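Local coordinates for ferric uptake regulation protein (Vibrio cholerae, PDB 2W57) that probably represses iron-uptake genes by binding DNA as a metal-responsive winged-helix regulator of the ferric uptake regulator family, at residues L26-E38 / K77-H90. Numbering follows the deposited sequence.
Sequences LQQPECQHISAEE and KSVFELSTQHHHDH. With ZN (zinc ion), chain D; ZN (zinc ion), chain C.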
# COMPACT_ATOMS: atom_id res chain seq x y z
N LEU A 26 15.18 -13.81 5.75
CA LEU A 26 14.88 -12.98 4.57
C LEU A 26 15.61 -13.45 3.32
O LEU A 26 15.14 -13.22 2.20
CB LEU A 26 15.17 -11.51 4.86
CG LEU A 26 14.08 -10.82 5.68
CD1 LEU A 26 14.54 -9.49 6.23
CD2 LEU A 26 12.82 -10.67 4.85
N GLN A 27 16.74 -14.14 3.52
CA GLN A 27 17.57 -14.64 2.42
C GLN A 27 17.15 -15.99 1.85
O GLN A 27 17.66 -16.38 0.80
CB GLN A 27 19.03 -14.72 2.87
CG GLN A 27 19.72 -13.39 2.88
CD GLN A 27 20.85 -13.36 3.87
OE1 GLN A 27 20.85 -14.10 4.84
NE2 GLN A 27 21.81 -12.49 3.63
N GLN A 28 16.24 -16.70 2.52
CA GLN A 28 15.79 -18.01 2.06
C GLN A 28 14.97 -17.86 0.77
O GLN A 28 14.09 -17.01 0.70
CB GLN A 28 14.99 -18.74 3.15
CG GLN A 28 15.83 -19.27 4.35
CD GLN A 28 14.96 -19.68 5.56
OE1 GLN A 28 13.72 -19.63 5.50
NE2 GLN A 28 15.61 -20.08 6.67
N PRO A 29 15.29 -18.67 -0.26
CA PRO A 29 14.67 -18.55 -1.59
C PRO A 29 13.15 -18.34 -1.57
O PRO A 29 12.62 -17.55 -2.36
CB PRO A 29 14.99 -19.91 -2.23
CG PRO A 29 16.27 -20.31 -1.59
CD PRO A 29 16.28 -19.76 -0.21
N GLU A 30 12.47 -19.03 -0.65
CA GLU A 30 11.01 -19.04 -0.57
C GLU A 30 10.43 -17.94 0.32
O GLU A 30 9.21 -17.87 0.50
CB GLU A 30 10.51 -20.40 -0.07
CG GLU A 30 10.82 -20.70 1.41
CD GLU A 30 12.25 -21.21 1.67
OE1 GLU A 30 13.03 -21.40 0.70
OE2 GLU A 30 12.60 -21.42 2.85
N CYS A 31 11.30 -17.11 0.89
CA CYS A 31 10.88 -15.98 1.72
C CYS A 31 11.20 -14.66 1.03
O CYS A 31 11.40 -13.63 1.68
CB CYS A 31 11.56 -16.02 3.10
SG CYS A 31 11.10 -17.45 4.12
N GLN A 32 11.23 -14.70 -0.30
CA GLN A 32 11.58 -13.52 -1.08
C GLN A 32 10.62 -12.32 -0.92
O GLN A 32 11.05 -11.18 -1.09
CB GLN A 32 11.70 -13.88 -2.54
CG GLN A 32 12.37 -12.79 -3.33
CD GLN A 32 12.56 -13.18 -4.77
OE1 GLN A 32 13.35 -14.08 -5.08
NE2 GLN A 32 11.84 -12.51 -5.65
N HIS A 33 9.35 -12.61 -0.61
CA HIS A 33 8.33 -11.60 -0.29
C HIS A 33 7.61 -12.07 0.96
O HIS A 33 7.05 -13.16 0.96
CB HIS A 33 7.30 -11.48 -1.42
CG HIS A 33 7.81 -10.79 -2.65
ND1 HIS A 33 8.49 -11.45 -3.65
CD2 HIS A 33 7.71 -9.50 -3.05
CE1 HIS A 33 8.80 -10.60 -4.60
NE2 HIS A 33 8.34 -9.41 -4.26
N ILE A 34 7.60 -11.29 2.02
CA ILE A 34 7.14 -11.84 3.30
C ILE A 34 6.61 -10.76 4.24
O ILE A 34 7.17 -9.68 4.34
CB ILE A 34 8.26 -12.69 3.98
CG1 ILE A 34 7.69 -13.62 5.05
CG2 ILE A 34 9.41 -11.81 4.51
CD1 ILE A 34 8.64 -14.75 5.44
N SER A 35 5.50 -11.06 4.92
CA SER A 35 4.97 -10.17 5.92
C SER A 35 5.69 -10.40 7.23
O SER A 35 6.29 -11.45 7.43
CB SER A 35 3.48 -10.41 6.11
OG SER A 35 3.26 -11.72 6.57
N ALA A 36 5.63 -9.41 8.12
CA ALA A 36 6.12 -9.56 9.49
C ALA A 36 5.54 -10.79 10.22
O ALA A 36 6.22 -11.42 11.03
CB ALA A 36 5.85 -8.30 10.29
N GLU A 37 4.29 -11.13 9.93
CA GLU A 37 3.60 -12.25 10.60
C GLU A 37 4.16 -13.57 10.10
O GLU A 37 4.47 -14.47 10.89
CB GLU A 37 2.10 -12.21 10.36
CG GLU A 37 1.38 -11.01 10.98
CD GLU A 37 1.56 -9.66 10.23
OE1 GLU A 37 1.98 -9.63 9.04
OE2 GLU A 37 1.28 -8.61 10.86
N GLU A 38 4.32 -13.67 8.79
CA GLU A 38 4.79 -14.89 8.17
C GLU A 38 6.21 -15.13 8.64
O GLU A 38 6.57 -16.25 9.01
CB GLU A 38 4.70 -14.81 6.65
CG GLU A 38 3.29 -14.89 6.08
CD GLU A 38 3.12 -14.15 4.74
OE1 GLU A 38 4.09 -13.50 4.25
OE2 GLU A 38 2.01 -14.18 4.17
N LYS A 77 -2.03 -5.84 4.76
CA LYS A 77 -0.75 -6.53 4.70
C LYS A 77 0.43 -5.66 4.20
O LYS A 77 0.37 -5.10 3.11
CB LYS A 77 -0.90 -7.75 3.81
CG LYS A 77 0.13 -8.84 3.99
CD LYS A 77 -0.24 -10.02 3.11
CE LYS A 77 0.41 -11.29 3.56
NZ LYS A 77 -0.04 -12.42 2.70
N SER A 78 1.48 -5.57 5.02
CA SER A 78 2.80 -5.14 4.58
C SER A 78 3.64 -6.37 4.33
O SER A 78 3.73 -7.24 5.19
CB SER A 78 3.52 -4.32 5.66
OG SER A 78 2.74 -3.22 6.09
N VAL A 79 4.26 -6.44 3.16
CA VAL A 79 5.24 -7.48 2.87
C VAL A 79 6.60 -6.84 2.61
O VAL A 79 6.70 -5.70 2.11
CB VAL A 79 4.83 -8.41 1.69
CG1 VAL A 79 3.57 -9.20 2.03
CG2 VAL A 79 4.60 -7.63 0.42
N PHE A 80 7.64 -7.58 2.95
CA PHE A 80 9.00 -7.10 2.85
C PHE A 80 9.78 -8.01 1.90
O PHE A 80 9.40 -9.15 1.66
CB PHE A 80 9.65 -7.08 4.23
CG PHE A 80 8.93 -6.19 5.24
CD1 PHE A 80 9.43 -4.93 5.55
CD2 PHE A 80 7.78 -6.63 5.89
CE1 PHE A 80 8.80 -4.12 6.49
CE2 PHE A 80 7.13 -5.83 6.83
CZ PHE A 80 7.64 -4.56 7.12
N GLU A 81 10.87 -7.47 1.36
CA GLU A 81 11.77 -8.20 0.50
C GLU A 81 13.11 -7.49 0.62
O GLU A 81 13.14 -6.33 1.05
CB GLU A 81 11.29 -8.20 -0.96
CG GLU A 81 10.95 -6.82 -1.54
CD GLU A 81 10.71 -6.84 -3.05
OE1 GLU A 81 11.53 -7.47 -3.77
OE2 GLU A 81 9.72 -6.24 -3.53
N LEU A 82 14.19 -8.18 0.27
CA LEU A 82 15.51 -7.57 0.26
C LEU A 82 15.58 -6.65 -0.94
O LEU A 82 14.99 -6.94 -1.97
CB LEU A 82 16.60 -8.65 0.15
CG LEU A 82 16.82 -9.52 1.39
CD1 LEU A 82 17.47 -10.86 1.02
CD2 LEU A 82 17.64 -8.80 2.47
N SER A 83 16.28 -5.52 -0.79
CA SER A 83 16.41 -4.54 -1.87
C SER A 83 17.16 -5.08 -3.08
O SER A 83 17.97 -6.00 -2.96
CB SER A 83 17.13 -3.29 -1.36
OG SER A 83 16.41 -2.69 -0.30
N THR A 84 16.84 -4.53 -4.25
CA THR A 84 17.62 -4.70 -5.48
C THR A 84 17.41 -3.47 -6.37
O THR A 84 16.38 -2.82 -6.29
CB THR A 84 17.23 -5.98 -6.30
OG1 THR A 84 15.81 -6.07 -6.39
CG2 THR A 84 17.79 -7.26 -5.65
N GLN A 85 18.40 -3.16 -7.21
CA GLN A 85 18.25 -2.14 -8.26
C GLN A 85 17.28 -2.62 -9.36
O GLN A 85 16.58 -1.81 -9.98
CB GLN A 85 19.60 -1.81 -8.89
CG GLN A 85 20.74 -1.49 -7.90
CD GLN A 85 22.13 -1.44 -8.58
OE1 GLN A 85 22.24 -1.24 -9.80
NE2 GLN A 85 23.19 -1.63 -7.79
N HIS A 86 17.23 -3.94 -9.58
CA HIS A 86 16.33 -4.56 -10.56
C HIS A 86 14.85 -4.36 -10.22
O HIS A 86 14.28 -5.01 -9.32
CB HIS A 86 16.63 -6.05 -10.74
CG HIS A 86 18.10 -6.36 -10.81
ND1 HIS A 86 18.94 -5.79 -11.74
CD2 HIS A 86 18.87 -7.20 -10.07
CE1 HIS A 86 20.17 -6.25 -11.57
NE2 HIS A 86 20.15 -7.11 -10.56
N HIS A 87 14.24 -3.44 -10.96
CA HIS A 87 12.85 -3.06 -10.82
C HIS A 87 11.90 -4.20 -11.18
O HIS A 87 12.08 -4.86 -12.20
CB HIS A 87 12.55 -1.86 -11.74
CG HIS A 87 11.11 -1.49 -11.79
ND1 HIS A 87 10.52 -0.65 -10.87
CD2 HIS A 87 10.13 -1.84 -12.66
CE1 HIS A 87 9.24 -0.50 -11.16
NE2 HIS A 87 8.97 -1.21 -12.25
N HIS A 88 10.90 -4.43 -10.33
CA HIS A 88 9.77 -5.27 -10.69
C HIS A 88 8.42 -4.76 -10.12
O HIS A 88 8.37 -3.85 -9.28
CB HIS A 88 10.03 -6.75 -10.35
CG HIS A 88 10.29 -7.00 -8.89
ND1 HIS A 88 11.49 -6.69 -8.28
CD2 HIS A 88 9.51 -7.55 -7.93
CE1 HIS A 88 11.43 -7.02 -7.00
NE2 HIS A 88 10.25 -7.56 -6.77
N ASP A 89 7.34 -5.32 -10.64
CA ASP A 89 6.00 -5.07 -10.13
C ASP A 89 5.45 -6.39 -9.64
O ASP A 89 6.14 -7.41 -9.74
CB ASP A 89 5.14 -4.45 -11.21
CG ASP A 89 5.68 -3.12 -11.65
OD1 ASP A 89 5.91 -2.27 -10.77
OD2 ASP A 89 5.90 -2.95 -12.86
N HIS A 90 4.24 -6.39 -9.10
CA HIS A 90 3.78 -7.55 -8.37
C HIS A 90 2.40 -8.01 -8.75
O HIS A 90 1.48 -7.22 -8.90
CB HIS A 90 3.86 -7.31 -6.85
CG HIS A 90 5.17 -6.77 -6.39
ND1 HIS A 90 5.51 -5.43 -6.51
CD2 HIS A 90 6.24 -7.37 -5.82
CE1 HIS A 90 6.72 -5.24 -6.03
NE2 HIS A 90 7.19 -6.40 -5.60
ZN ZN D . 9.15 -7.57 -5.01
ZN ZN C . 6.88 -1.28 -13.13
O HOH W 1 13.95 -11.32 -0.30
O HOH W 2 3.75 -7.06 7.92
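His33 and Glu81 share a zinc ion with His88 and His90, a site illustrating how a metal can tie a winged-helix DNA-binding domain to the dimerisation domain that follows it in Fur proteins. Strand 78-82, part of the wing, pairs antiparallel with the short strand 34-35: Ile34 N gives a hydrogen bond to Phe80 O (2.8 Å), and Phe80 N returns one to Ile34 O. Outward from this pair, Glu81 CB lies beside Gln32 O. CG is tucked between the backbone N and the carbonyl carbon (chi1 52°), and from there the extended chain carries the carboxylate to the zinc. Glu81 OE2 binds zinc at 2.1 Å and also hydrogen-bonds His71 NE2 of strand 68-72, which probably helps to position the carboxylate; Glu81 OE1 is 2.7 Å from the same zinc. The His33 ring meets those of His88 and His90 rim to rim, nearly perpendicular to each. His87 and Asp89 instead turn to a second zinc, completed by Glu108 and His125. At the far end, Ser35 and Glu38 form a capping box starting helix 36-45, and Lys77 NZ reaches Glu38 OE2 in a salt bridge of 3.1 Å, on the syn side, 24° out of the carboxylate plane.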